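Local atomic coordinates of lipolytic enzyme, g-d-s-l (Clostridium thermocellum, PDB entry 2W47), a protein that belongs to the G-D-S-L lipolytic enzymes and is represented here by its family 6 carbohydrate-binding module, an all-beta domain with a bound calcium ion and glycan. Residues I18-N23 / Y31-N36; Y54-R59 / L126-A131. One frame throughout, in Å; residues are numbered along the deposited sequence.

Contact 1: I18-N23 / Y31-N36; sequences ILETVN and YVNYHN. With CA (calcium ion), chain C; AQA (4-deoxy-beta-L-threo-hex-4-enopyranuronic acid), chain B.
Glu20 pairs with Tyr31, and Ile18 with Asn33, in the beta hairpin of strands 17-20 and 31-34, whose second strand leads into a calcium site. Both are antiparallel hydrogen-bonded pairs. Leu19 and Val32, between them, put apolar branches on the other face, Leu19 CD2 lying 3.9 Å from Val32 CG2. Tyr31 OH donates to Glu20 OE1 at 2.6 Å, meeting that oxygen on its anti side, and accepts a hydrogen bond from Asn23 N at 2.9 Å; giving and taking at once, the phenol is held from two directions. Tyr31 CG sits between the backbone N and the carbonyl carbon (chi1 62°), which starts the ring back across the partner strand, where Glu20 O lies over one face, toward the rim, while the Glu20 carboxylate stands almost perpendicular to the ring plane (81°).

This polar face of the hairpin is part of the glycan pocket of the carbohydrate-binding module, which Arg68 and Asn122 extend. Asn33 bridges pocket and metal: its ND2 donates to Glu20 OE2 at 2.9 Å along a nearly straight bond (172°), approaching from above the carboxylate plane, and this bond and the 2.2 Å bond from Asn33 OD1 to calcium together fix the rotation of the amide. Asparagine suits the place because one flat group offers a donor and a metal ligand. Tyr34 O, Asn36 OD1, three waters and O6B of 4-deoxy-beta-L-threo-hex-4-enopyranuronic acid complete seven ligands. Asn36 does double duty too, its ND2 donating to the sugar's O6A at 3.0 Å. At the other end of the sugar, O3 lies 2.8 Å from Glu20 OE1, and O2 donates to Asn23 OD1.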
loop_
_atom_site.group_PDB
_atom_site.type_symbol
_atom_site.label_atom_id
_atom_site.label_comp_id
_atom_site.label_asym_id
_atom_site.label_seq_id
_atom_site.Cartn_x
_atom_site.Cartn_y
_atom_site.Cartn_z
ATOM N N ILE A 18 -4.310 7.502 10.216
ATOM C CA ILE A 18 -3.301 8.067 11.112
ATOM C C ILE A 18 -1.998 7.290 11.024
ATOM O O ILE A 18 -1.961 6.187 10.470
ATOM C CB ILE A 18 -3.793 8.087 12.584
ATOM C CG1 ILE A 18 -3.910 6.657 13.159
ATOM C CG2 ILE A 18 -5.099 8.878 12.694
ATOM C CD1 ILE A 18 -4.266 6.572 14.646
ATOM N N LEU A 19 -0.933 7.868 11.577
ATOM C CA LEU A 19 0.317 7.164 11.806
ATOM C C LEU A 19 0.317 6.740 13.263
ATOM O O LEU A 19 0.061 7.556 14.156
ATOM C CB LEU A 19 1.508 8.088 11.546
ATOM C CG LEU A 19 1.626 8.653 10.131
ATOM C CD1 LEU A 19 2.837 9.568 9.999
ATOM C CD2 LEU A 19 1.682 7.523 9.106
ATOM N N GLU A 20 0.591 5.465 13.514
ATOM C CA GLU A 20 0.618 4.966 14.885
ATOM C C GLU A 20 1.708 3.924 15.076
ATOM O O GLU A 20 2.378 3.516 14.114
ATOM C CB GLU A 20 -0.752 4.438 15.318
ATOM C CG GLU A 20 -1.137 3.122 14.708
ATOM C CD GLU A 20 -2.423 2.549 15.268
ATOM O OE1 GLU A 20 -2.552 1.308 15.226
ATOM O OE2 GLU A 20 -3.299 3.320 15.727
ATOM N N THR A 21 1.875 3.511 16.331
ATOM C CA THR A 21 2.948 2.589 16.714
ATOM C C THR A 21 2.428 1.473 17.618
ATOM O O THR A 21 3.214 0.757 18.234
ATOM C CB THR A 21 4.038 3.321 17.503
ATOM O OG1 THR A 21 3.431 3.882 18.668
ATOM C CG2 THR A 21 4.672 4.437 16.682
ATOM N N VAL A 22 1.105 1.330 17.688
ATOM C CA VAL A 22 0.451 0.429 18.648
ATOM C C VAL A 22 0.892 -1.029 18.564
ATOM O O VAL A 22 1.263 -1.627 19.571
ATOM C CB VAL A 22 -1.090 0.513 18.513
ATOM C CG1 VAL A 22 -1.795 -0.487 19.437
ATOM C CG2 VAL A 22 -1.553 1.925 18.808
ATOM N N ASN A 23 0.850 -1.596 17.367
ATOM C CA ASN A 23 1.105 -3.017 17.174
ATOM C C ASN A 23 2.519 -3.290 16.736
ATOM O O ASN A 23 2.984 -2.736 15.738
ATOM C CB ASN A 23 0.129 -3.585 16.145
ATOM C CG ASN A 23 -1.303 -3.463 16.584
ATOM O OD1 ASN A 23 -2.107 -2.791 15.933
ATOM N ND2 ASN A 23 -1.633 -4.089 17.704
ATOM N N TYR A 31 3.483 3.028 11.309
ATOM C CA TYR A 31 2.698 2.482 10.210
ATOM C C TYR A 31 1.384 3.255 10.132
ATOM O O TYR A 31 1.055 4.033 11.039
ATOM C CB TYR A 31 2.457 0.980 10.413
ATOM C CG TYR A 31 1.673 0.649 11.667
ATOM C CD1 TYR A 31 0.273 0.637 11.659
ATOM C CD2 TYR A 31 2.326 0.345 12.860
ATOM C CE1 TYR A 31 -0.456 0.340 12.806
ATOM C CE2 TYR A 31 1.608 0.032 14.015
ATOM C CZ TYR A 31 0.221 0.021 13.979
ATOM O OH TYR A 31 -0.484 -0.277 15.120
ATOM N N VAL A 32 0.648 3.050 9.043
ATOM C CA VAL A 32 -0.648 3.700 8.861
ATOM C C VAL A 32 -1.781 2.829 9.380
ATOM O O VAL A 32 -1.860 1.650 9.066
ATOM C CB VAL A 32 -0.932 4.010 7.379
ATOM C CG1 VAL A 32 -2.237 4.780 7.246
ATOM C CG2 VAL A 32 0.201 4.814 6.769
ATOM N N ASN A 33 -2.659 3.436 10.171
ATOM C CA ASN A 33 -3.908 2.822 10.589
ATOM C C ASN A 33 -5.047 3.650 10.016
ATOM O O ASN A 33 -5.220 4.810 10.386
ATOM C CB ASN A 33 -3.953 2.755 12.120
ATOM C CG ASN A 33 -5.311 2.359 12.672
ATOM O OD1 ASN A 33 -6.209 1.930 11.945
ATOM N ND2 ASN A 33 -5.473 2.536 13.978
ATOM N N TYR A 34 -5.788 3.060 9.078
ATOM C CA TYR A 34 -6.919 3.721 8.440
ATOM C C TYR A 34 -8.034 3.952 9.447
ATOM O O TYR A 34 -8.254 3.123 10.326
ATOM C CB TYR A 34 -7.479 2.821 7.336
ATOM C CG TYR A 34 -6.703 2.785 6.035
ATOM C CD1 TYR A 34 -5.496 2.101 5.930
ATOM C CD2 TYR A 34 -7.220 3.377 4.887
ATOM C CE1 TYR A 34 -4.804 2.035 4.729
ATOM C CE2 TYR A 34 -6.538 3.318 3.672
ATOM C CZ TYR A 34 -5.325 2.653 3.607
ATOM O OH TYR A 34 -4.618 2.575 2.426
ATOM N N HIS A 35 -8.769 5.056 9.319
ATOM C CA HIS A 35 -10.046 5.161 10.026
ATOM C C HIS A 35 -10.922 3.988 9.609
ATOM O O HIS A 35 -10.872 3.544 8.455
ATOM C CB HIS A 35 -10.775 6.451 9.657
ATOM C CG HIS A 35 -10.167 7.694 10.229
ATOM N ND1 HIS A 35 -8.997 7.699 10.959
ATOM C CD2 HIS A 35 -10.567 8.986 10.148
ATOM C CE1 HIS A 35 -8.713 8.939 11.319
ATOM N NE2 HIS A 35 -9.645 9.739 10.830
ATOM N N ASN A 36 -11.726 3.491 10.541
ATOM C CA ASN A 36 -12.619 2.392 10.218
ATOM C C ASN A 36 -13.889 2.900 9.552
ATOM O O ASN A 36 -14.965 3.023 10.156
ATOM C CB ASN A 36 -12.835 1.494 11.438
ATOM C CG ASN A 36 -11.571 0.705 11.797
ATOM O OD1 ASN A 36 -10.446 1.212 11.676
ATOM N ND2 ASN A 36 -11.744 -0.534 12.213
HETATM CA CA CA C . -7.974 0.905 11.032
HETATM O O6A AQA B . -9.549 -2.354 13.168
HETATM C C6 AQA B . -8.439 -1.763 13.056
HETATM O O6B AQA B . -8.123 -1.113 12.027
HETATM C C5 AQA B . -7.568 -1.835 14.063
HETATM O O5 AQA B . -7.969 -2.626 15.220
HETATM C C4 AQA B . -6.360 -1.229 13.994
HETATM C C3 AQA B . -5.483 -1.131 15.227
HETATM O O3 AQA B . -4.100 -0.969 14.880
HETATM C C2 AQA B . -5.674 -2.408 16.034
HETATM O O2 AQA B . -4.893 -2.380 17.231
HETATM C C1 AQA B . -7.147 -2.577 16.392
HETATM O O HOH W 1 -6.143 0.233 9.366
HETATM O O HOH W 2 -8.724 1.394 13.216
HETATM O O HOH W 3 -9.197 0.359 9.137
#

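Contact 2: Y54-R59 / L126-A131; sequences YALIFR and LKVFSA
The Phe129 ring lies flat over Ala55: the methyl carbon Ala55 CB sits 3.7 Å from the ring centroid, displaced toward the rim, in a CH-pi contact. Phe129 CG falls between its backbone N and carbonyl carbon (chi1 57°), and the ring reaches back across the neighbouring strand. Alanine suits the position because its single methyl lets the ring come down close to the backbone. The same ring meets Ile57 at its edge, where Ile57 CD1 lies near the ring plane, 3.5 Å from Phe129 CE1.

On the other face strand 54-59 supplies the ring and strand 126-130 the methyl. Leu126 CD1 stands over the middle of the Phe58 ring, 4.0 Å from its centroid, the two side chains crossing at a slant; the same methyl touches Leu56 CB at 3.9 Å. Leu56 and Val128 run side by side and point the same way, with Leu56 CD2 3.9 Å from Val128 CG2.

Antiparallel backbone bonds hold this register, pairing Ala55 with Phe129 and Ile57 with Lys127; Ile57 N reaches Lys127 O at 2.9 Å. These are the two central strands of a four-stranded sheet in the beta-sandwich. Strand 95-103 bonds to the far edge of strand 52-61, while Leu126 and Val128 pack on strand 41-48, and Leu56 and Phe58 on strand 106-114, both of the facing sheet.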
loop_
_atom_site.group_PDB
_atom_site.type_symbol
_atom_site.label_atom_id
_atom_site.label_comp_id
_atom_site.label_asym_id
_atom_site.label_seq_id
_atom_site.Cartn_x
_atom_site.Cartn_y
_atom_site.Cartn_z
ATOM N N TYR A 54 6.686 -2.317 -12.685
ATOM C CA TYR A 54 7.234 -2.326 -11.332
ATOM C C TYR A 54 6.336 -3.126 -10.423
ATOM O O TYR A 54 5.115 -3.066 -10.543
ATOM C CB TYR A 54 7.361 -0.901 -10.777
ATOM C CG TYR A 54 8.462 -0.107 -11.434
ATOM C CD1 TYR A 54 9.688 0.061 -10.806
ATOM C CD2 TYR A 54 8.274 0.466 -12.687
ATOM C CE1 TYR A 54 10.716 0.780 -11.421
ATOM C CE2 TYR A 54 9.289 1.189 -13.304
ATOM C CZ TYR A 54 10.504 1.340 -12.663
ATOM O OH TYR A 54 11.521 2.059 -13.275
ATOM N N ALA A 55 6.953 -3.856 -9.504
ATOM C CA ALA A 55 6.221 -4.464 -8.403
ATOM C C ALA A 55 5.959 -3.400 -7.343
ATOM O O ALA A 55 6.855 -2.625 -6.993
ATOM C CB ALA A 55 7.002 -5.619 -7.820
ATOM N N LEU A 56 4.714 -3.367 -6.877
ATOM C CA LEU A 56 4.277 -2.508 -5.783
ATOM C C LEU A 56 3.804 -3.450 -4.693
ATOM O O LEU A 56 2.769 -4.097 -4.837
ATOM C CB LEU A 56 3.117 -1.611 -6.236
ATOM C CG LEU A 56 3.284 -0.857 -7.561
ATOM C CD1 LEU A 56 2.025 -0.063 -7.894
ATOM C CD2 LEU A 56 4.498 0.048 -7.497
ATOM N N ILE A 57 4.586 -3.547 -3.625
ATOM C CA ILE A 57 4.295 -4.475 -2.542
ATOM C C ILE A 57 3.992 -3.707 -1.261
ATOM O O ILE A 57 4.818 -2.932 -0.778
ATOM C CB ILE A 57 5.457 -5.467 -2.304
ATOM C CG1 ILE A 57 5.707 -6.318 -3.559
ATOM C CG2 ILE A 57 5.166 -6.348 -1.095
ATOM C CD1 ILE A 57 6.806 -7.381 -3.392
ATOM N N PHE A 58 2.801 -3.925 -0.715
ATOM C CA PHE A 58 2.422 -3.344 0.571
ATOM C C PHE A 58 2.722 -4.358 1.659
ATOM O O PHE A 58 2.290 -5.508 1.573
ATOM C CB PHE A 58 0.924 -3.031 0.599
ATOM C CG PHE A 58 0.484 -2.048 -0.446
ATOM C CD1 PHE A 58 0.454 -0.682 -0.172
ATOM C CD2 PHE A 58 0.078 -2.486 -1.705
ATOM C CE1 PHE A 58 0.033 0.230 -1.140
ATOM C CE2 PHE A 58 -0.343 -1.584 -2.675
ATOM C CZ PHE A 58 -0.371 -0.221 -2.397
ATOM N N ARG A 59 3.468 -3.951 2.676
ATOM C CA ARG A 59 3.590 -4.764 3.874
ATOM C C ARG A 59 2.482 -4.316 4.813
ATOM O O ARG A 59 2.382 -3.140 5.131
ATOM C CB ARG A 59 4.969 -4.610 4.508
ATOM C CG ARG A 59 5.188 -5.503 5.723
ATOM C CD ARG A 59 6.644 -5.539 6.154
ATOM N NE ARG A 59 6.899 -6.560 7.173
ATOM C CZ ARG A 59 6.928 -6.337 8.486
ATOM N NH1 ARG A 59 7.177 -7.336 9.328
ATOM N NH2 ARG A 59 6.703 -5.121 8.970
ATOM N N LEU A 126 5.268 0.787 1.473
ATOM C CA LEU A 126 5.153 0.334 0.102
ATOM C C LEU A 126 6.569 0.124 -0.409
ATOM O O LEU A 126 7.401 1.020 -0.319
ATOM C CB LEU A 126 4.433 1.386 -0.745
ATOM C CG LEU A 126 4.447 1.195 -2.265
ATOM C CD1 LEU A 126 3.645 -0.026 -2.689
ATOM C CD2 LEU A 126 3.935 2.445 -2.963
ATOM N N LYS A 127 6.833 -1.064 -0.937
ATOM C CA LYS A 127 8.127 -1.418 -1.503
ATOM C C LYS A 127 7.975 -1.480 -3.014
ATOM O O LYS A 127 7.054 -2.119 -3.523
ATOM C CB LYS A 127 8.545 -2.776 -0.954
ATOM C CG LYS A 127 9.840 -3.352 -1.527
ATOM C CD LYS A 127 10.077 -4.744 -0.940
ATOM C CE LYS A 127 11.374 -5.366 -1.406
ATOM N NZ LYS A 127 11.591 -6.671 -0.723
ATOM N N VAL A 128 8.880 -0.817 -3.731
ATOM C CA VAL A 128 8.786 -0.695 -5.183
ATOM C C VAL A 128 10.096 -1.155 -5.797
ATOM O O VAL A 128 11.176 -0.723 -5.390
ATOM C CB VAL A 128 8.464 0.771 -5.619
ATOM C CG1 VAL A 128 8.324 0.915 -7.137
ATOM C CG2 VAL A 128 7.187 1.256 -4.930
ATOM N N PHE A 129 9.993 -2.044 -6.779
ATOM C CA PHE A 129 11.174 -2.471 -7.521
ATOM C C PHE A 129 10.812 -2.813 -8.950
ATOM O O PHE A 129 9.654 -3.097 -9.268
ATOM C CB PHE A 129 11.935 -3.612 -6.816
ATOM C CG PHE A 129 11.113 -4.841 -6.533
ATOM C CD1 PHE A 129 10.407 -4.968 -5.342
ATOM C CD2 PHE A 129 11.087 -5.899 -7.440
ATOM C CE1 PHE A 129 9.660 -6.117 -5.074
ATOM C CE2 PHE A 129 10.339 -7.044 -7.182
ATOM C CZ PHE A 129 9.634 -7.155 -5.993
ATOM N N SER A 130 11.810 -2.754 -9.824
ATOM C CA SER A 130 11.617 -3.038 -11.229
ATOM C C SER A 130 11.248 -4.507 -11.406
ATOM O O SER A 130 11.826 -5.375 -10.763
ATOM C CB SER A 130 12.893 -2.703 -11.995
ATOM O OG SER A 130 12.763 -2.982 -13.375
ATOM N N ALA A 131 10.258 -4.764 -12.253
ATOM C CA ALA A 131 9.807 -6.126 -12.511
ATOM C C ALA A 131 9.484 -6.257 -13.990
ATOM O O ALA A 131 8.367 -6.627 -14.380
ATOM C CB ALA A 131 8.593 -6.459 -11.637
#

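Both segments of contact 1 come earlier in the chain than either segment of contact 2, and all four belong to one family 6 carbohydrate-binding module. The centres of the two contacts are 21 Å apart, with the middle of the domain between them, and their nearest atoms stay about 6 Å apart without touching. Strand 122-130 connects them: at its start Asn122 touches Tyr31 and Asn33, and Val123 bonds through its backbone to Val32, while its later residues pair with strand 52-61 in contact 2. Trp94 is a second shared neighbour, meeting the Tyr31 ring edge-to-face and touching Arg59. The hairpin, whose polar side chains help to hold calcium and sugar, thus sits at one end of a sandwich whose apolar interior contact 2 helps to build.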